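Local structure of nicotinate phosphoribosyltransferase (Saccharomyces cerevisiae, 1VLP) at residues Val250-Ser254 with Glu255-His259. The protein catalyses the first step of NAD biosynthesis from nicotinic acid, the ATP-dependent formation of nicotinate ribonucleotide from nicotinate and phosphoribosyl diphosphate. Numbering follows the deposited sequence.
Sequences VASIS and EDYLH
The turn linking helix 244-254 to helix 260-272 folds Tyr257 back over Ala251. Glu255 marks the break from the first helix with a positive phi (62°), and its N still reaches back to Ala251 O at 2.6 Å, though a bent N-H...O angle makes this bond weak. After this turn, the Tyr257 ring lies against the Ala251 methyl: CB sits 3.7 Å from the ring centroid and 21° off its normal, a CH-pi contact over one face, displaced toward CE2 and CD2. With CG of Tyr257 opposite its own carbonyl carbon (chi1 -74°), the phenol OH comes near Ser252, where a water bridges Tyr257 OH (3.0 Å) and Ser252 OG (2.9 Å). Ser252 OG is also hydrogen-bonded to Met248 O and His399 O, and Phe285 meets the Tyr257 ring edge-to-face. Farther on, Asp256 OD2 takes His259 ND1 on its syn side at 2.9 Å, in the imidazole plane, probably favouring a protonated ring, while OD1 accepts the backbone N of His259, the N-cap residue of helix 260-272, an Asx motif. Were Tyr257 an alanine, the methyl of Ala251 would probably lose the ring face over it, and the water its phenol partner. CH-pi face and bridging water together hold the turn against the helix end.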
ATOM      1  N   VAL A 250      -3.590  15.044  -7.167  1.00  6.48           N
ATOM      2  CA  VAL A 250      -3.013  16.290  -7.670  1.00  3.67           C
ATOM      3  C   VAL A 250      -3.441  16.608  -9.098  1.00  5.44           C
ATOM      4  O   VAL A 250      -3.853  17.731  -9.397  1.00  6.03           O
ATOM      5  CB  VAL A 250      -1.431  16.331  -7.524  1.00  5.67           C
ATOM      6  CG1 VAL A 250      -0.840  17.504  -8.226  1.00  9.57           C
ATOM      7  CG2 VAL A 250      -1.049  16.332  -6.027  1.00  5.16           C
ATOM      8  N   ALA A 251      -3.403  15.622  -9.968  1.00  2.66           N
ATOM      9  CA  ALA A 251      -3.851  15.799 -11.356  1.00  4.11           C
ATOM     10  C   ALA A 251      -5.348  16.079 -11.473  1.00  4.80           C
ATOM     11  O   ALA A 251      -5.749  16.953 -12.229  1.00  6.26           O
ATOM     12  CB  ALA A 251      -3.483  14.586 -12.186  1.00  6.26           C
ATOM     13  N   SER A 252      -6.154  15.358 -10.707  1.00  6.77           N
ATOM     14  CA  SER A 252      -7.614  15.430 -10.823  1.00  7.56           C
ATOM     15  C   SER A 252      -8.243  16.697 -10.248  1.00 10.32           C
ATOM     16  O   SER A 252      -9.386  17.059 -10.626  1.00 13.70           O
ATOM     17  CB  SER A 252      -8.239  14.247 -10.128  1.00  6.56           C
ATOM     18  OG  SER A 252      -7.948  13.098 -10.840  1.00  9.86           O
ATOM     19  N   ILE A 253      -7.543  17.340  -9.316  1.00  8.87           N
ATOM     20  CA  ILE A 253      -8.060  18.539  -8.692  1.00  9.82           C
ATOM     21  C   ILE A 253      -8.389  19.541  -9.809  1.00 11.68           C
ATOM     22  O   ILE A 253      -9.485  20.058  -9.866  1.00 20.30           O
ATOM     23  CB  ILE A 253      -7.104  19.109  -7.618  1.00  8.44           C
ATOM     24  CG1 ILE A 253      -7.118  18.220  -6.375  1.00  6.37           C
ATOM     25  CG2 ILE A 253      -7.567  20.473  -7.174  1.00 17.00           C
ATOM     26  CD1 ILE A 253      -6.016  18.455  -5.415  1.00 12.53           C
ATOM     27  N   SER A 254      -7.477  19.786 -10.737  1.00 14.31           N
ATOM     28  CA  SER A 254      -7.805  20.715 -11.801  1.00 17.61           C
ATOM     29  C   SER A 254      -7.565  20.145 -13.202  1.00 16.02           C
ATOM     30  O   SER A 254      -7.675  20.861 -14.175  1.00 15.14           O
ATOM     31  CB  SER A 254      -7.056  22.034 -11.573  1.00 18.17           C
ATOM     32  OG  SER A 254      -5.727  21.773 -11.144  1.00 23.40           O
ATOM     33  N   GLU A 255      -7.275  18.846 -13.280  1.00 10.85           N
ATOM     34  CA  GLU A 255      -7.044  18.161 -14.544  1.00 11.84           C
ATOM     35  C   GLU A 255      -5.828  18.710 -15.326  1.00 12.38           C
ATOM     36  O   GLU A 255      -5.765  18.625 -16.549  1.00 12.93           O
ATOM     37  CB  GLU A 255      -8.343  18.082 -15.364  1.00 16.66           C
ATOM     38  CG  GLU A 255      -9.401  17.212 -14.657  1.00 16.69           C
ATOM     39  CD  GLU A 255     -10.525  16.802 -15.576  1.00 30.49           C
ATOM     40  OE1 GLU A 255     -11.131  17.686 -16.225  1.00 40.47           O
ATOM     41  OE2 GLU A 255     -10.803  15.591 -15.656  1.00 32.29           O
ATOM     42  N   ASP A 256      -4.847  19.248 -14.594  1.00 10.67           N
ATOM     43  CA  ASP A 256      -3.565  19.556 -15.182  1.00 10.68           C
ATOM     44  C   ASP A 256      -2.680  18.300 -15.072  1.00  9.07           C
ATOM     45  O   ASP A 256      -1.892  18.147 -14.107  1.00  8.60           O
ATOM     46  CB  ASP A 256      -2.883  20.736 -14.472  1.00 11.10           C
ATOM     47  CG  ASP A 256      -1.681  21.268 -15.261  1.00 20.25           C
ATOM     48  OD1 ASP A 256      -1.182  20.571 -16.190  1.00 11.34           O
ATOM     49  OD2 ASP A 256      -1.261  22.407 -14.982  1.00 24.09           O
ATOM     50  N   TYR A 257      -2.797  17.412 -16.067  1.00  5.30           N
ATOM     51  CA  TYR A 257      -1.999  16.208 -16.066  1.00  4.93           C
ATOM     52  C   TYR A 257      -0.612  16.522 -16.564  1.00  5.79           C
ATOM     53  O   TYR A 257       0.337  15.892 -16.123  1.00  5.45           O
ATOM     54  CB  TYR A 257      -2.630  15.097 -16.904  1.00  5.88           C
ATOM     55  CG  TYR A 257      -3.820  14.478 -16.211  1.00  2.73           C
ATOM     56  CD1 TYR A 257      -5.066  15.119 -16.221  1.00  8.56           C
ATOM     57  CD2 TYR A 257      -3.697  13.273 -15.513  1.00  4.31           C
ATOM     58  CE1 TYR A 257      -6.152  14.539 -15.579  1.00  5.62           C
ATOM     59  CE2 TYR A 257      -4.755  12.706 -14.873  1.00  3.78           C
ATOM     60  CZ  TYR A 257      -5.988  13.334 -14.916  1.00  4.67           C
ATOM     61  OH  TYR A 257      -7.038  12.763 -14.251  1.00  4.55           O
ATOM     62  N   LEU A 258      -0.518  17.494 -17.467  1.00  7.48           N
ATOM     63  CA  LEU A 258       0.780  17.884 -18.072  1.00 11.74           C
ATOM     64  C   LEU A 258       1.808  18.253 -16.981  1.00  8.74           C
ATOM     65  O   LEU A 258       2.981  17.966 -17.128  1.00  8.20           O
ATOM     66  CB  LEU A 258       0.594  19.046 -19.049  1.00 15.96           C
ATOM     67  CG  LEU A 258       1.794  19.420 -19.932  1.00 19.26           C
ATOM     68  CD1 LEU A 258       2.173  18.258 -20.849  1.00 18.09           C
ATOM     69  CD2 LEU A 258       1.488  20.664 -20.750  1.00 15.66           C
ATOM     70  N   HIS A 259       1.365  18.891 -15.902  1.00  7.47           N
ATOM     71  CA  HIS A 259       2.287  19.295 -14.847  1.00  7.19           C
ATOM     72  C   HIS A 259       2.139  18.547 -13.537  1.00  6.45           C
ATOM     73  O   HIS A 259       2.747  18.932 -12.553  1.00  8.17           O
ATOM     74  CB  HIS A 259       2.158  20.793 -14.598  1.00 10.31           C
ATOM     75  CG  HIS A 259       2.306  21.614 -15.838  1.00 13.38           C
ATOM     76  ND1 HIS A 259       1.265  22.335 -16.379  1.00 17.56           N
ATOM     77  CD2 HIS A 259       3.370  21.816 -16.650  1.00 14.87           C
ATOM     78  CE1 HIS A 259       1.690  22.966 -17.462  1.00 24.61           C
ATOM     79  NE2 HIS A 259       2.962  22.664 -17.651  1.00 14.85           N
TER
HETATM   80  O   HOH W   1      -6.068  11.187 -11.918  1.00  2.00           O